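RE68036p (PDB 1SQH) is of unknown function but is probably a GNAT-type acyltransferase, perhaps one that acylates glycine. Local coordinates at residues G154-S158 with I286-D291; P168-F174 with R246-L251; D230-L234 with L268-I272. All coordinates share one frame. Numbering follows the deposited sequence.

Interaction 1: G154-S158 with I286-D291; sequences GMVLS and IGYQKD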
loop_
_atom_site.group_PDB
_atom_site.type_symbol
_atom_site.label_atom_id
_atom_site.label_comp_id
_atom_site.label_asym_id
_atom_site.label_seq_id
_atom_site.Cartn_x
_atom_site.Cartn_y
_atom_site.Cartn_z
ATOM N N GLY A 154 -10.753 -1.747 2.785
ATOM C CA GLY A 154 -9.918 -0.689 3.315
ATOM C C GLY A 154 -10.418 -0.421 4.734
ATOM O O GLY A 154 -11.457 0.230 4.908
HETATM N N MSE A 155 -9.705 -0.929 5.742
HETATM C CA MSE A 155 -10.098 -0.738 7.146
HETATM C C MSE A 155 -9.481 0.551 7.686
HETATM O O MSE A 155 -8.305 0.826 7.438
HETATM C CB MSE A 155 -9.649 -1.929 8.002
HETATM C CG MSE A 155 -10.811 -2.646 8.713
HETATM SE SE MSE A 155 -11.896 -3.549 7.384
HETATM C CE MSE A 155 -10.398 -4.143 6.309
ATOM N N VAL A 156 -10.276 1.328 8.428
ATOM C CA VAL A 156 -9.829 2.624 8.956
ATOM C C VAL A 156 -9.999 2.831 10.462
ATOM O O VAL A 156 -11.026 2.471 11.050
ATOM C CB VAL A 156 -10.556 3.791 8.224
ATOM C CG1 VAL A 156 -10.085 5.139 8.754
ATOM C CG2 VAL A 156 -10.307 3.703 6.728
ATOM N N LEU A 157 -8.979 3.428 11.070
ATOM C CA LEU A 157 -8.986 3.727 12.501
ATOM C C LEU A 157 -8.450 5.146 12.654
ATOM O O LEU A 157 -7.357 5.456 12.164
ATOM C CB LEU A 157 -8.092 2.746 13.258
ATOM C CG LEU A 157 -7.988 2.941 14.775
ATOM C CD1 LEU A 157 -9.276 2.499 15.475
ATOM C CD2 LEU A 157 -6.802 2.113 15.271
ATOM N N SER A 158 -9.220 6.007 13.320
ATOM C CA SER A 158 -8.801 7.394 13.494
ATOM C C SER A 158 -7.461 7.494 14.214
ATOM O O SER A 158 -7.037 6.577 14.916
ATOM C CB SER A 158 -9.867 8.189 14.257
ATOM O OG SER A 158 -9.913 7.812 15.625
ATOM N N ILE A 286 -9.943 -4.037 17.589
ATOM C CA ILE A 286 -9.079 -2.940 17.991
ATOM C C ILE A 286 -9.803 -1.613 17.761
ATOM O O ILE A 286 -9.486 -0.603 18.400
ATOM C CB ILE A 286 -7.751 -2.967 17.193
ATOM C CG1 ILE A 286 -6.887 -4.125 17.708
ATOM C CG2 ILE A 286 -7.034 -1.628 17.314
ATOM C CD1 ILE A 286 -5.667 -4.426 16.874
ATOM N N GLY A 287 -10.781 -1.627 16.853
ATOM C CA GLY A 287 -11.546 -0.422 16.565
ATOM C C GLY A 287 -11.648 -0.042 15.097
ATOM O O GLY A 287 -12.383 0.880 14.746
ATOM N N TYR A 288 -10.906 -0.736 14.241
ATOM C CA TYR A 288 -10.918 -0.456 12.801
ATOM C C TYR A 288 -12.306 -0.687 12.210
ATOM O O TYR A 288 -13.006 -1.617 12.611
ATOM C CB TYR A 288 -9.925 -1.369 12.063
ATOM C CG TYR A 288 -8.481 -0.923 12.105
ATOM C CD1 TYR A 288 -7.926 -0.176 11.063
ATOM C CD2 TYR A 288 -7.668 -1.242 13.197
ATOM C CE1 TYR A 288 -6.587 0.241 11.110
ATOM C CE2 TYR A 288 -6.337 -0.832 13.257
ATOM C CZ TYR A 288 -5.800 -0.095 12.215
ATOM O OH TYR A 288 -4.475 0.291 12.284
ATOM N N GLN A 289 -12.697 0.152 11.252
ATOM C CA GLN A 289 -13.993 -0.024 10.607
ATOM C C GLN A 289 -13.763 -0.150 9.108
ATOM O O GLN A 289 -12.784 0.374 8.572
ATOM C CB GLN A 289 -14.922 1.159 10.884
ATOM C CG GLN A 289 -14.363 2.473 10.404
ATOM C CD GLN A 289 -15.345 3.623 10.561
ATOM O OE1 GLN A 289 -16.331 3.721 9.826
ATOM N NE2 GLN A 289 -15.074 4.505 11.525
ATOM N N LYS A 290 -14.666 -0.864 8.446
ATOM C CA LYS A 290 -14.587 -1.071 7.007
ATOM C C LYS A 290 -15.269 0.085 6.277
ATOM O O LYS A 290 -16.495 0.164 6.257
ATOM C CB LYS A 290 -15.282 -2.390 6.651
ATOM C CG LYS A 290 -15.588 -2.586 5.173
ATOM C CD LYS A 290 -16.436 -3.842 4.985
ATOM C CE LYS A 290 -16.827 -4.069 3.530
ATOM N NZ LYS A 290 -17.713 -5.262 3.406
ATOM N N ASP A 291 -14.513 1.008 5.692
ATOM C CA ASP A 291 -15.225 2.056 4.990
ATOM C C ASP A 291 -14.884 2.192 3.518
ATOM O O ASP A 291 -15.221 3.196 2.893
ATOM C CB ASP A 291 -15.105 3.402 5.713
ATOM C CG ASP A 291 -13.693 3.842 5.890
ATOM O OD1 ASP A 291 -12.849 3.598 5.025
ATOM O OD2 ASP A 291 -13.345 4.483 6.955
HETATM O O HOH W 1 -13.016 3.427 13.162
#
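Leu157 (chi1 t, chi2 p) places CB over the face of the Tyr288 ring, 3.6 Å from the centroid and 9° off the normal, a CH-pi contact. Its CD2 reaches Tyr288 CE2 at 3.6 Å, while CD1 rests 3.5 Å from C of Gly287, which closes the preceding helix as a Schellman motif. Tyr288, chi1 m, sends its hydroxyl to Ser257 OG. The strands then pair antiparallel: Val156 N to Gln289 O (2.7 Å) and Gln289 N to Val156 O (2.9 Å) frame a hydrogen-bonded pair, followed by Asp291 N to Gly154 O (3.2 Å). Selenomethionine Met155 and Lys290 share one face. Met155 chi1 of -121°, between wells, sets its CG 3.7 Å from Tyr288 CB and its SE 3.7 Å from Lys290 CB; the all-trans lysine extends away to a cation-pi contact with Phe153. On the other face Val156 (t) brings CG2 within 3.1 Å of Asp291 OD1. Gln289 (chi1 p) swings NE2 onto a water that also donates to Val156 O and Gly287 O. Strand 147-157 lies between 289-299 and 268-273 in the mixed sheet; Met155 and Val156 also touch strand 268-273, and Ile286 packs on helix 248-263.

Interaction 2: P168-F174 with R246-L251; sequences PDLPSEF and RGLGGL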
loop_
_atom_site.group_PDB
_atom_site.type_symbol
_atom_site.label_atom_id
_atom_site.label_comp_id
_atom_site.label_asym_id
_atom_site.label_seq_id
_atom_site.Cartn_x
_atom_site.Cartn_y
_atom_site.Cartn_z
ATOM N N PRO A 168 -2.261 -5.271 24.207
ATOM C CA PRO A 168 -2.170 -6.503 24.996
ATOM C C PRO A 168 -0.786 -6.777 25.567
ATOM O O PRO A 168 0.202 -6.170 25.148
ATOM C CB PRO A 168 -2.593 -7.577 24.000
ATOM C CG PRO A 168 -3.541 -6.846 23.103
ATOM C CD PRO A 168 -2.805 -5.558 22.871
ATOM N N ASP A 169 -0.730 -7.690 26.534
ATOM C CA ASP A 169 0.532 -8.067 27.153
ATOM C C ASP A 169 1.151 -9.235 26.413
ATOM O O ASP A 169 0.459 -10.176 26.017
ATOM C CB ASP A 169 0.321 -8.446 28.615
ATOM C CG ASP A 169 0.432 -7.259 29.535
ATOM O OD1 ASP A 169 -0.229 -6.235 29.255
ATOM O OD2 ASP A 169 1.178 -7.349 30.536
ATOM N N LEU A 170 2.465 -9.166 26.241
ATOM C CA LEU A 170 3.221 -10.200 25.545
ATOM C C LEU A 170 3.632 -11.351 26.467
ATOM O O LEU A 170 4.283 -11.139 27.489
ATOM C CB LEU A 170 4.473 -9.567 24.937
ATOM C CG LEU A 170 5.421 -10.471 24.158
ATOM C CD1 LEU A 170 4.792 -10.852 22.813
ATOM C CD2 LEU A 170 6.741 -9.745 23.949
ATOM N N PRO A 171 3.253 -12.587 26.115
ATOM C CA PRO A 171 3.592 -13.773 26.909
ATOM C C PRO A 171 5.107 -13.962 27.105
ATOM O O PRO A 171 5.894 -13.742 26.177
ATOM C CB PRO A 171 2.971 -14.908 26.100
ATOM C CG PRO A 171 1.755 -14.275 25.542
ATOM C CD PRO A 171 2.291 -12.937 25.057
ATOM N N SER A 172 5.497 -14.373 28.314
ATOM C CA SER A 172 6.899 -14.594 28.678
ATOM C C SER A 172 7.696 -15.339 27.616
ATOM O O SER A 172 8.880 -15.055 27.405
ATOM C CB SER A 172 6.987 -15.375 29.994
ATOM O OG SER A 172 6.493 -14.614 31.085
ATOM N N GLU A 173 7.052 -16.293 26.951
ATOM C CA GLU A 173 7.730 -17.075 25.925
ATOM C C GLU A 173 8.288 -16.211 24.795
ATOM O O GLU A 173 9.201 -16.634 24.080
ATOM C CB GLU A 173 6.778 -18.111 25.312
ATOM C CG GLU A 173 5.988 -18.976 26.300
ATOM C CD GLU A 173 4.697 -18.313 26.770
ATOM O OE1 GLU A 173 4.752 -17.468 27.694
ATOM O OE2 GLU A 173 3.624 -18.635 26.199
ATOM N N PHE A 174 7.763 -14.995 24.646
ATOM C CA PHE A 174 8.191 -14.117 23.559
ATOM C C PHE A 174 8.766 -12.743 23.898
ATOM O O PHE A 174 8.609 -12.234 25.008
ATOM C CB PHE A 174 7.017 -13.914 22.615
ATOM C CG PHE A 174 6.360 -15.187 22.196
ATOM C CD1 PHE A 174 6.935 -15.991 21.217
ATOM C CD2 PHE A 174 5.164 -15.587 22.786
ATOM C CE1 PHE A 174 6.329 -17.180 20.823
ATOM C CE2 PHE A 174 4.544 -16.773 22.407
ATOM C CZ PHE A 174 5.127 -17.575 21.422
ATOM N N ARG A 246 -2.294 -17.497 20.226
ATOM C CA ARG A 246 -1.619 -17.054 21.432
ATOM C C ARG A 246 -1.897 -15.554 21.584
ATOM O O ARG A 246 -1.300 -14.869 22.418
ATOM C CB ARG A 246 -0.119 -17.333 21.327
ATOM C CG ARG A 246 0.226 -18.814 21.386
ATOM C CD ARG A 246 1.704 -19.045 21.131
ATOM N NE ARG A 246 2.112 -20.424 21.381
ATOM C CZ ARG A 246 2.535 -20.864 22.562
ATOM N NH1 ARG A 246 2.605 -20.029 23.597
ATOM N NH2 ARG A 246 2.893 -22.136 22.711
ATOM N N GLY A 247 -2.821 -15.064 20.759
ATOM C CA GLY A 247 -3.199 -13.658 20.773
ATOM C C GLY A 247 -2.141 -12.717 20.208
ATOM O O GLY A 247 -2.231 -11.503 20.383
ATOM N N LEU A 248 -1.141 -13.267 19.523
ATOM C CA LEU A 248 -0.069 -12.448 18.964
ATOM C C LEU A 248 -0.524 -11.600 17.776
ATOM O O LEU A 248 -0.070 -10.471 17.595
ATOM C CB LEU A 248 1.108 -13.344 18.547
ATOM C CG LEU A 248 1.792 -14.141 19.670
ATOM C CD1 LEU A 248 2.870 -15.042 19.079
ATOM C CD2 LEU A 248 2.403 -13.181 20.698
ATOM N N GLY A 249 -1.423 -12.145 16.967
ATOM C CA GLY A 249 -1.904 -11.407 15.816
ATOM C C GLY A 249 -2.530 -10.092 16.223
ATOM O O GLY A 249 -2.233 -9.049 15.639
ATOM N N GLY A 250 -3.394 -10.144 17.231
ATOM C CA GLY A 250 -4.049 -8.942 17.706
ATOM C C GLY A 250 -3.072 -8.027 18.426
ATOM O O GLY A 250 -3.226 -6.803 18.419
ATOM N N LEU A 251 -2.059 -8.621 19.049
ATOM C CA LEU A 251 -1.062 -7.842 19.771
ATOM C C LEU A 251 -0.243 -7.012 18.784
ATOM O O LEU A 251 -0.042 -5.812 18.989
ATOM C CB LEU A 251 -0.149 -8.770 20.589
ATOM C CG LEU A 251 0.787 -8.075 21.584
ATOM C CD1 LEU A 251 1.129 -9.020 22.716
ATOM C CD2 LEU A 251 2.035 -7.604 20.877
#
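Residues 168-170 run extended past the first turn of a helix, and the chain then reverses in a type I beta turn, Pro171 to Phe174, closed by Phe174 N to Pro171 O at 2.7 Å. Facing it, Gly247 adopts positive phi at the N-cap, and Leu251 N to Gly247 O (3.2 Å) starts helix 248-263. The backbones approach most closely where CA of Pro168 lies 5.5 Å from CA of Leu251; they hold together through side chains. Leu251 CD1 nestles against the extended part, 3.6 Å from Asp169 O and 3.7 Å from Leu170 CA. Leu248 CD2 meets Leu170 CD1 at 4.0 Å, while its CD1 sits over the face of the Phe174 ring, 4.2 Å from the centroid, a CH-pi contact. Arg246 lays CD against Phe174 CZ (3.7 Å) and carries NH1 to a salt bridge with Glu173 OE2 (3.1 Å). Gly247-Leu248-Gly249 resembles the G-x-G part of the GNAT pyrophosphate loop, so this helix start probably faces acyl-CoA. Strand 211-216 backs the contact, Ile214 touching Leu170, Phe174 and Leu248; the beta turn is tied to Ser217, and Phe174 leads into edge strand 174-177.

Interaction 3: D230-L234 with L268-I272; sequences DFSGL and LTAWI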
loop_
_atom_site.group_PDB
_atom_site.type_symbol
_atom_site.label_atom_id
_atom_site.label_comp_id
_atom_site.label_asym_id
_atom_site.label_seq_id
_atom_site.Cartn_x
_atom_site.Cartn_y
_atom_site.Cartn_z
ATOM N N ASP A 230 2.592 0.775 2.470
ATOM C CA ASP A 230 2.734 1.891 1.547
ATOM C C ASP A 230 1.616 2.934 1.643
ATOM O O ASP A 230 1.479 3.805 0.778
ATOM C CB ASP A 230 2.906 1.385 0.102
ATOM C CG ASP A 230 1.920 0.273 -0.273
ATOM O OD1 ASP A 230 1.181 -0.231 0.603
ATOM O OD2 ASP A 230 1.897 -0.105 -1.468
ATOM N N PHE A 231 0.828 2.838 2.709
ATOM C CA PHE A 231 -0.242 3.791 2.979
ATOM C C PHE A 231 -0.008 4.296 4.408
ATOM O O PHE A 231 -0.881 4.927 5.014
ATOM C CB PHE A 231 -1.628 3.132 2.890
ATOM C CG PHE A 231 -2.092 2.876 1.482
ATOM C CD1 PHE A 231 -1.745 1.699 0.821
ATOM C CD2 PHE A 231 -2.869 3.826 0.810
ATOM C CE1 PHE A 231 -2.161 1.462 -0.498
ATOM C CE2 PHE A 231 -3.291 3.614 -0.505
ATOM C CZ PHE A 231 -2.940 2.424 -1.166
ATOM N N SER A 232 1.188 4.002 4.922
ATOM C CA SER A 232 1.613 4.384 6.272
ATOM C C SER A 232 0.770 3.716 7.338
ATOM O O SER A 232 0.818 4.094 8.514
ATOM C CB SER A 232 1.564 5.903 6.452
ATOM O OG SER A 232 2.531 6.526 5.630
ATOM N N GLY A 233 0.001 2.716 6.913
ATOM C CA GLY A 233 -0.851 1.967 7.817
ATOM C C GLY A 233 -0.248 0.605 8.113
ATOM O O GLY A 233 0.966 0.431 8.038
ATOM N N LEU A 234 -1.094 -0.369 8.430
ATOM C CA LEU A 234 -0.632 -1.720 8.756
ATOM C C LEU A 234 -0.624 -2.641 7.553
ATOM O O LEU A 234 -1.486 -2.538 6.684
ATOM C CB LEU A 234 -1.523 -2.357 9.830
ATOM C CG LEU A 234 -1.289 -2.134 11.326
ATOM C CD1 LEU A 234 -0.956 -0.686 11.615
ATOM C CD2 LEU A 234 -2.538 -2.581 12.088
ATOM N N LEU A 268 -4.822 5.518 10.796
ATOM C CA LEU A 268 -4.256 4.196 10.634
ATOM C C LEU A 268 -5.208 3.443 9.702
ATOM O O LEU A 268 -6.423 3.651 9.757
ATOM C CB LEU A 268 -4.172 3.480 11.981
ATOM C CG LEU A 268 -2.863 3.611 12.754
ATOM C CD1 LEU A 268 -1.781 2.874 11.976
ATOM C CD2 LEU A 268 -2.485 5.086 12.968
ATOM N N THR A 269 -4.672 2.583 8.840
ATOM C CA THR A 269 -5.533 1.816 7.943
ATOM C C THR A 269 -4.869 0.493 7.651
ATOM O O THR A 269 -3.733 0.259 8.062
ATOM C CB THR A 269 -5.761 2.519 6.585
ATOM O OG1 THR A 269 -4.513 2.613 5.889
ATOM C CG2 THR A 269 -6.342 3.919 6.774
ATOM N N ALA A 270 -5.582 -0.372 6.941
ATOM C CA ALA A 270 -5.043 -1.670 6.557
ATOM C C ALA A 270 -5.841 -2.208 5.387
ATOM O O ALA A 270 -7.068 -2.062 5.332
ATOM C CB ALA A 270 -5.110 -2.648 7.721
ATOM N N TRP A 271 -5.129 -2.809 4.441
ATOM C CA TRP A 271 -5.745 -3.412 3.273
ATOM C C TRP A 271 -5.745 -4.922 3.480
ATOM O O TRP A 271 -4.688 -5.529 3.613
ATOM C CB TRP A 271 -4.941 -3.076 2.021
ATOM C CG TRP A 271 -5.263 -1.736 1.426
ATOM C CD1 TRP A 271 -4.411 -0.678 1.275
ATOM C CD2 TRP A 271 -6.505 -1.343 0.836
ATOM N NE1 TRP A 271 -5.045 0.352 0.614
ATOM C CE2 TRP A 271 -6.333 -0.032 0.335
ATOM C CE3 TRP A 271 -7.747 -1.975 0.677
ATOM C CZ2 TRP A 271 -7.364 0.661 -0.318
ATOM C CZ3 TRP A 271 -8.768 -1.288 0.031
ATOM C CH2 TRP A 271 -8.568 0.019 -0.461
ATOM N N ILE A 272 -6.923 -5.534 3.518
ATOM C CA ILE A 272 -6.996 -6.980 3.703
ATOM C C ILE A 272 -7.914 -7.610 2.669
ATOM O O ILE A 272 -8.886 -6.989 2.225
ATOM C CB ILE A 272 -7.527 -7.372 5.116
ATOM C CG1 ILE A 272 -8.977 -6.937 5.276
ATOM C CG2 ILE A 272 -6.652 -6.759 6.199
ATOM C CD1 ILE A 272 -9.677 -7.526 6.511
HETATM O O HOH W 2 -2.756 4.325 7.157
HETATM O O HOH W 3 -2.807 -3.953 5.033
#
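Phe231 opens the contact by pointing its side chain at the strand: the edge of Trp271 meets the face of its ring, centroids 4.5 Å apart (five-membered ring of Trp271) and planes at 67°, with Phe231 CE1 3.3 Å from Trp271 NE1. Phe231 O accepts from a water (2.9 Å) that in turn accepts from Thr269 OG1 (2.8 Å). Ser232, with positive phi, turns the chain and directs its hydroxyl to Asn41 and Lys44 of helix 34-51, while Asn229 OD1 holds the turn by accepting from the backbone N of Phe231 and of Gly233. Gly233 then comes flat against the strand, its CA 3.4 Å from Thr269 O in a CA-H...O contact; a CB here would clash with that oxygen. Leu234 makes the direct bond, its N donating to Thr269 O at 2.7 Å. Its side chain packs CD1 on Leu268 CD1 (3.7 Å) and CB on Ala270 CB (4.2 Å), and also touches Met256 of helix 248-263 and Leu283 of helix 277-286. One residue on, the backbones part: Leu234 O and Trp271 N are 4.3 Å apart, and a water spans them, donating to Leu234 O (2.5 Å) and accepting from Trp271 N (2.7 Å). One direct bond followed by a water-filled gap is what is expected where strands 234-239 and 268-273 begin to splay, probably as beta4 and beta5 do in GNAT relatives, where a V-shaped opening receives the pantetheine arm of acyl-CoA; buried apolar packing and one strong backbone bond are consistent with the closed end of such a V.

Interactions 1 and 3 meet in one sheet through neighbouring strands 147-157 and 268-273, centres about 10 Å apart: Leu157 O to Leu268 N and Met155 N to Ala270 O, both 2.9 Å, are probable hydrogen bonds joining them. Interaction 2 lies farther out, its centre about 22 Å from that of interaction 1 and about 21 Å from that of interaction 3, yet Ile286 CD1 of interaction 1 packs on Gly250 O of interaction 2 at 3.7 Å. Interactions 2 and 3 stay about 7 Å apart at their nearest atoms. If acyl-CoA binds as in GNAT relatives, interaction 2 would include the pyrophosphate loop, and interaction 3 would lie at the closed end of the splay.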